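Local coordinates for peroxisomal catalase A (Saccharomyces cerevisiae, PDB 1A4E), which probably breaks down hydrogen peroxide made by peroxisomal oxidases into water and oxygen, working as a heme-dependent homotetramer, at residues G425-Y436 and M471-L479. Numbering follows the deposited sequence.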
ATOM      1  N   GLY B 425      46.039 -15.032   1.862  1.00 40.39           N
ATOM      2  CA  GLY B 425      46.975 -14.713   2.918  1.00 44.46           C
ATOM      3  C   GLY B 425      46.281 -14.532   4.256  1.00 47.05           C
ATOM      4  O   GLY B 425      45.229 -15.111   4.543  1.00 47.43           O
ATOM      5  N   ASP B 426      46.883 -13.664   5.063  1.00 46.42           N
ATOM      6  CA  ASP B 426      46.412 -13.470   6.413  1.00 45.67           C
ATOM      7  C   ASP B 426      45.848 -12.093   6.725  1.00 44.17           C
ATOM      8  O   ASP B 426      45.399 -11.858   7.849  1.00 42.12           O
ATOM      9  CB  ASP B 426      47.577 -13.803   7.325  1.00 48.60           C
ATOM     10  CG  ASP B 426      47.134 -14.194   8.721  1.00 54.54           C
ATOM     11  OD1 ASP B 426      46.336 -15.130   8.848  1.00 57.79           O
ATOM     12  OD2 ASP B 426      47.592 -13.550   9.662  1.00 54.45           O
ATOM     13  N   VAL B 427      45.821 -11.180   5.744  1.00 42.14           N
ATOM     14  CA  VAL B 427      45.364  -9.808   5.942  1.00 40.18           C
ATOM     15  C   VAL B 427      43.949  -9.671   6.522  1.00 39.24           C
ATOM     16  O   VAL B 427      43.704  -8.774   7.328  1.00 39.91           O
ATOM     17  CB  VAL B 427      45.519  -9.076   4.563  1.00 40.81           C
ATOM     18  CG1 VAL B 427      44.568  -9.664   3.523  1.00 38.96           C
ATOM     19  CG2 VAL B 427      45.291  -7.576   4.754  1.00 41.26           C
ATOM     20  N   ASP B 428      43.026 -10.573   6.169  1.00 36.65           N
ATOM     21  CA  ASP B 428      41.670 -10.553   6.693  1.00 34.55           C
ATOM     22  C   ASP B 428      41.470 -11.381   7.948  1.00 34.12           C
ATOM     23  O   ASP B 428      40.350 -11.519   8.436  1.00 38.05           O
ATOM     24  CB  ASP B 428      40.704 -11.028   5.618  1.00 32.38           C
ATOM     25  CG  ASP B 428      40.680 -10.150   4.368  1.00 34.88           C
ATOM     26  OD1 ASP B 428      40.986  -8.961   4.438  1.00 37.97           O
ATOM     27  OD2 ASP B 428      40.345 -10.658   3.307  1.00 35.23           O
ATOM     28  N   PHE B 429      42.559 -11.938   8.488  1.00 32.62           N
ATOM     29  CA  PHE B 429      42.523 -12.685   9.734  1.00 31.14           C
ATOM     30  C   PHE B 429      43.373 -12.042  10.818  1.00 32.09           C
ATOM     31  O   PHE B 429      43.157 -12.313  11.998  1.00 34.32           O
ATOM     32  CB  PHE B 429      43.002 -14.120   9.507  1.00 30.09           C
ATOM     33  CG  PHE B 429      41.950 -14.978   8.816  1.00 31.12           C
ATOM     34  CD1 PHE B 429      41.813 -14.943   7.425  1.00 31.05           C
ATOM     35  CD2 PHE B 429      41.095 -15.778   9.581  1.00 31.98           C
ATOM     36  CE1 PHE B 429      40.813 -15.695   6.809  1.00 32.38           C
ATOM     37  CE2 PHE B 429      40.099 -16.530   8.955  1.00 33.49           C
ATOM     38  CZ  PHE B 429      39.958 -16.489   7.570  1.00 32.41           C
ATOM     39  N   VAL B 430      44.301 -11.154  10.434  1.00 32.26           N
ATOM     40  CA  VAL B 430      45.202 -10.475  11.360  1.00 34.90           C
ATOM     41  C   VAL B 430      44.491  -9.772  12.512  1.00 34.59           C
ATOM     42  O   VAL B 430      44.767 -10.073  13.672  1.00 35.96           O
ATOM     43  CB  VAL B 430      46.077  -9.473  10.538  1.00 35.77           C
ATOM     44  CG1 VAL B 430      46.821  -8.459  11.394  1.00 41.25           C
ATOM     45  CG2 VAL B 430      47.182 -10.262   9.879  1.00 37.40           C
ATOM     46  N   GLN B 431      43.554  -8.864  12.216  1.00 35.10           N
ATOM     47  CA  GLN B 431      42.842  -8.108  13.244  1.00 33.67           C
ATOM     48  C   GLN B 431      41.924  -8.926  14.129  1.00 32.19           C
ATOM     49  O   GLN B 431      41.707  -8.569  15.285  1.00 32.98           O
ATOM     50  CB  GLN B 431      42.038  -6.998  12.601  1.00 31.70           C
ATOM     51  CG  GLN B 431      42.966  -5.965  11.979  1.00 32.49           C
ATOM     52  CD  GLN B 431      42.261  -4.730  11.463  1.00 35.05           C
ATOM     53  OE1 GLN B 431      41.041  -4.619  11.538  1.00 40.51           O
ATOM     54  NE2 GLN B 431      43.001  -3.761  10.926  1.00 37.04           N
ATOM     55  N   ALA B 432      41.396 -10.040  13.612  1.00 32.94           N
ATOM     56  CA  ALA B 432      40.598 -10.948  14.421  1.00 34.98           C
ATOM     57  C   ALA B 432      41.485 -11.571  15.496  1.00 36.52           C
ATOM     58  O   ALA B 432      41.094 -11.708  16.655  1.00 36.62           O
ATOM     59  CB  ALA B 432      40.030 -12.055  13.552  1.00 32.73           C
ATOM     60  N   ARG B 433      42.728 -11.876  15.105  1.00 39.66           N
ATOM     61  CA  ARG B 433      43.701 -12.466  16.004  1.00 42.47           C
ATOM     62  C   ARG B 433      44.224 -11.482  17.049  1.00 41.96           C
ATOM     63  O   ARG B 433      44.383 -11.865  18.209  1.00 41.84           O
ATOM     64  CB  ARG B 433      44.843 -13.019  15.175  1.00 41.37           C
ATOM     65  CG  ARG B 433      45.708 -13.973  15.972  1.00 42.52           C
ATOM     66  CD  ARG B 433      46.823 -14.473  15.091  1.00 41.90           C
ATOM     67  NE  ARG B 433      46.293 -15.163  13.933  1.00 38.65           N
ATOM     68  CZ  ARG B 433      46.746 -14.911  12.710  1.00 38.99           C
ATOM     69  NH1 ARG B 433      47.705 -14.011  12.476  1.00 37.21           N
ATOM     70  NH2 ARG B 433      46.215 -15.589  11.706  1.00 36.19           N
ATOM     71  N   ASN B 434      44.476 -10.220  16.690  1.00 41.81           N
ATOM     72  CA  ASN B 434      44.920  -9.252  17.703  1.00 45.46           C
ATOM     73  C   ASN B 434      43.760  -8.906  18.640  1.00 44.46           C
ATOM     74  O   ASN B 434      44.010  -8.528  19.775  1.00 45.21           O
ATOM     75  CB  ASN B 434      45.415  -7.975  17.021  1.00 49.32           C
ATOM     76  CG  ASN B 434      46.595  -8.220  16.081  1.00 20.00           C
ATOM     77  OD1 ASN B 434      47.645  -8.686  16.519  1.00 20.00           O
ATOM     78  ND2 ASN B 434      46.486  -7.931  14.797  1.00 20.00           N
ATOM     79  N   LEU B 435      42.505  -9.094  18.186  1.00 44.41           N
ATOM     80  CA  LEU B 435      41.328  -8.912  19.035  1.00 44.73           C
ATOM     81  C   LEU B 435      41.295 -10.045  20.058  1.00 45.19           C
ATOM     82  O   LEU B 435      40.965  -9.798  21.219  1.00 44.74           O
ATOM     83  CB  LEU B 435      40.033  -8.917  18.169  1.00 42.41           C
ATOM     84  CG  LEU B 435      38.588  -8.688  18.691  1.00 39.33           C
ATOM     85  CD1 LEU B 435      37.974  -9.996  19.153  1.00 37.76           C
ATOM     86  CD2 LEU B 435      38.606  -7.657  19.806  1.00 36.81           C
ATOM     87  N   TYR B 436      41.656 -11.275  19.646  1.00 44.39           N
ATOM     88  CA  TYR B 436      41.719 -12.418  20.547  1.00 46.02           C
ATOM     89  C   TYR B 436      42.750 -12.186  21.652  1.00 48.59           C
ATOM     90  O   TYR B 436      42.498 -12.504  22.816  1.00 49.33           O
ATOM     91  CB  TYR B 436      42.083 -13.687  19.764  1.00 43.51           C
ATOM     92  CG  TYR B 436      42.022 -14.949  20.621  1.00 43.34           C
ATOM     93  CD1 TYR B 436      40.831 -15.293  21.270  1.00 42.57           C
ATOM     94  CD2 TYR B 436      43.153 -15.758  20.766  1.00 42.43           C
ATOM     95  CE1 TYR B 436      40.767 -16.438  22.062  1.00 40.90           C
ATOM     96  CE2 TYR B 436      43.092 -16.905  21.560  1.00 42.62           C
ATOM     97  CZ  TYR B 436      41.898 -17.233  22.200  1.00 41.87           C
ATOM     98  OH  TYR B 436      41.826 -18.374  22.968  1.00 45.84           O
ATOM     99  N   MET B 471      38.050 -22.595  10.382  1.00 44.14           N
ATOM    100  CA  MET B 471      38.099 -21.141  10.269  1.00 42.34           C
ATOM    101  C   MET B 471      38.678 -20.524  11.540  1.00 40.08           C
ATOM    102  O   MET B 471      39.534 -19.642  11.457  1.00 41.98           O
ATOM    103  CB  MET B 471      36.691 -20.584  10.016  1.00 42.08           C
ATOM    104  CG  MET B 471      36.627 -19.067   9.871  1.00 41.03           C
ATOM    105  SD  MET B 471      34.969 -18.420   9.547  1.00 40.15           S
ATOM    106  CE  MET B 471      34.219 -18.697  11.127  1.00 37.63           C
ATOM    107  N   PHE B 472      38.258 -20.982  12.724  1.00 37.99           N
ATOM    108  CA  PHE B 472      38.795 -20.448  13.964  1.00 39.56           C
ATOM    109  C   PHE B 472      40.217 -20.884  14.289  1.00 40.89           C
ATOM    110  O   PHE B 472      40.918 -20.188  15.022  1.00 39.09           O
ATOM    111  CB  PHE B 472      37.861 -20.823  15.102  1.00 38.83           C
ATOM    112  CG  PHE B 472      36.673 -19.868  15.166  1.00 39.33           C
ATOM    113  CD1 PHE B 472      36.841 -18.584  15.695  1.00 37.88           C
ATOM    114  CD2 PHE B 472      35.418 -20.273  14.700  1.00 39.38           C
ATOM    115  CE1 PHE B 472      35.753 -17.713  15.757  1.00 40.49           C
ATOM    116  CE2 PHE B 472      34.337 -19.392  14.767  1.00 38.56           C
ATOM    117  CZ  PHE B 472      34.502 -18.115  15.294  1.00 38.26           C
ATOM    118  N   ALA B 473      40.667 -22.013  13.721  1.00 42.69           N
ATOM    119  CA  ALA B 473      42.046 -22.471  13.855  1.00 42.83           C
ATOM    120  C   ALA B 473      42.988 -21.527  13.120  1.00 43.02           C
ATOM    121  O   ALA B 473      44.155 -21.368  13.484  1.00 44.12           O
ATOM    122  CB  ALA B 473      42.240 -23.854  13.251  1.00 40.29           C
ATOM    123  N   ARG B 474      42.455 -20.865  12.088  1.00 41.13           N
ATOM    124  CA  ARG B 474      43.216 -19.908  11.320  1.00 41.96           C
ATOM    125  C   ARG B 474      43.445 -18.618  12.109  1.00 42.48           C
ATOM    126  O   ARG B 474      44.314 -17.813  11.769  1.00 42.04           O
ATOM    127  CB  ARG B 474      42.451 -19.688  10.031  1.00 42.41           C
ATOM    128  CG  ARG B 474      43.323 -19.091   8.961  1.00 49.26           C
ATOM    129  CD  ARG B 474      42.714 -19.321   7.605  1.00 52.02           C
ATOM    130  NE  ARG B 474      43.399 -18.473   6.646  1.00 58.78           N
ATOM    131  CZ  ARG B 474      42.838 -18.128   5.485  1.00 61.14           C
ATOM    132  NH1 ARG B 474      41.617 -18.548   5.140  1.00 60.92           N
ATOM    133  NH2 ARG B 474      43.498 -17.303   4.672  1.00 62.09           N
ATOM    134  N   VAL B 475      42.691 -18.416  13.198  1.00 43.83           N
ATOM    135  CA  VAL B 475      42.894 -17.287  14.098  1.00 44.91           C
ATOM    136  C   VAL B 475      43.833 -17.741  15.213  1.00 47.14           C
ATOM    137  O   VAL B 475      44.830 -17.087  15.515  1.00 47.74           O
ATOM    138  CB  VAL B 475      41.535 -16.827  14.688  1.00 44.76           C
ATOM    139  CG1 VAL B 475      41.710 -15.685  15.689  1.00 41.64           C
ATOM    140  CG2 VAL B 475      40.655 -16.347  13.544  1.00 44.58           C
ATOM    141  N   ASP B 476      43.510 -18.888  15.819  1.00 48.52           N
ATOM    142  CA  ASP B 476      44.265 -19.464  16.923  1.00 50.57           C
ATOM    143  C   ASP B 476      43.838 -20.923  17.058  1.00 52.60           C
ATOM    144  O   ASP B 476      42.650 -21.232  17.189  1.00 55.35           O
ATOM    145  CB  ASP B 476      43.958 -18.699  18.217  1.00 51.20           C
ATOM    146  CG  ASP B 476      44.838 -19.077  19.399  1.00 52.38           C
ATOM    147  OD1 ASP B 476      45.886 -18.465  19.575  1.00 54.28           O
ATOM    148  OD2 ASP B 476      44.470 -19.966  20.159  1.00 52.17           O
ATOM    149  N   LYS B 477      44.807 -21.845  17.018  1.00 53.46           N
ATOM    150  CA  LYS B 477      44.506 -23.265  17.126  1.00 53.00           C
ATOM    151  C   LYS B 477      44.017 -23.679  18.500  1.00 49.48           C
ATOM    152  O   LYS B 477      43.250 -24.631  18.605  1.00 47.88           O
ATOM    153  CB  LYS B 477      45.746 -24.059  16.733  1.00 56.62           C
ATOM    154  CG  LYS B 477      45.780 -24.189  15.208  1.00 66.66           C
ATOM    155  CD  LYS B 477      47.122 -23.907  14.525  1.00 73.09           C
ATOM    156  CE  LYS B 477      48.223 -24.879  14.944  1.00 76.92           C
ATOM    157  NZ  LYS B 477      49.405 -24.708  14.122  1.00 76.92           N
ATOM    158  N   GLY B 478      44.410 -22.940  19.546  1.00 48.02           N
ATOM    159  CA  GLY B 478      43.957 -23.203  20.906  1.00 48.35           C
ATOM    160  C   GLY B 478      42.490 -22.826  21.095  1.00 49.65           C
ATOM    161  O   GLY B 478      41.767 -23.455  21.872  1.00 49.55           O
ATOM    162  N   LEU B 479      42.072 -21.785  20.352  1.00 48.69           N
ATOM    163  CA  LEU B 479      40.703 -21.280  20.332  1.00 45.76           C
ATOM    164  C   LEU B 479      39.824 -22.337  19.674  1.00 44.31           C
ATOM    165  O   LEU B 479      38.768 -22.687  20.196  1.00 45.16           O
ATOM    166  CB  LEU B 479      40.615 -19.999  19.507  1.00 45.11           C
ATOM    167  CG  LEU B 479      39.583 -18.892  19.706  1.00 43.19           C
ATOM    168  CD1 LEU B 479      39.358 -18.314  18.326  1.00 40.24           C
ATOM    169  CD2 LEU B 479      38.261 -19.358  20.289  1.00 39.48           C
TER
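Arg-474 lays its guanidinium flat over one face of the Phe-429 ring, planes 25° from parallel and centres 4.1 Å apart; a phenylalanine offers the cation a broad flat face. The extended arginine chain puts CD over the same face and carries NH2 into a weak hydrogen bond with Gly-425 O (2.8 Å). Branched Val-475 sets CG2 at the ring edge, near CD2, and CG1 against the Arg-433 backbone. Arg-433 suits its place because one planar group serves several acceptors near its plane. NH2 gives a fairly straight bond to Arg-474 O (164°), NE a more bent one to Val-475 O (2.9 Å), while NH1 and NH2 grip the Asp-426 carboxylate end-on through its syn lone pairs. Cutting this side chain back to alanine is likely to leave both carbonyls without these donors and Asp-426 without its countercharge. Farther along, the Tyr-436 ring gives Leu-479 CG an apolar face, 4.0 Å from its centroid. Asp-476 CG nears Tyr-436 CE2 (3.5 Å), the carboxylate tilted 47° from the ring; as N-cap, its OD2 accepts weakly from Leu-479 N. Helix 430-440 and its lead-in thus pack on the link between helices 462-473 and 477-487, within the C-terminal helical domain of catalases, away from the heme.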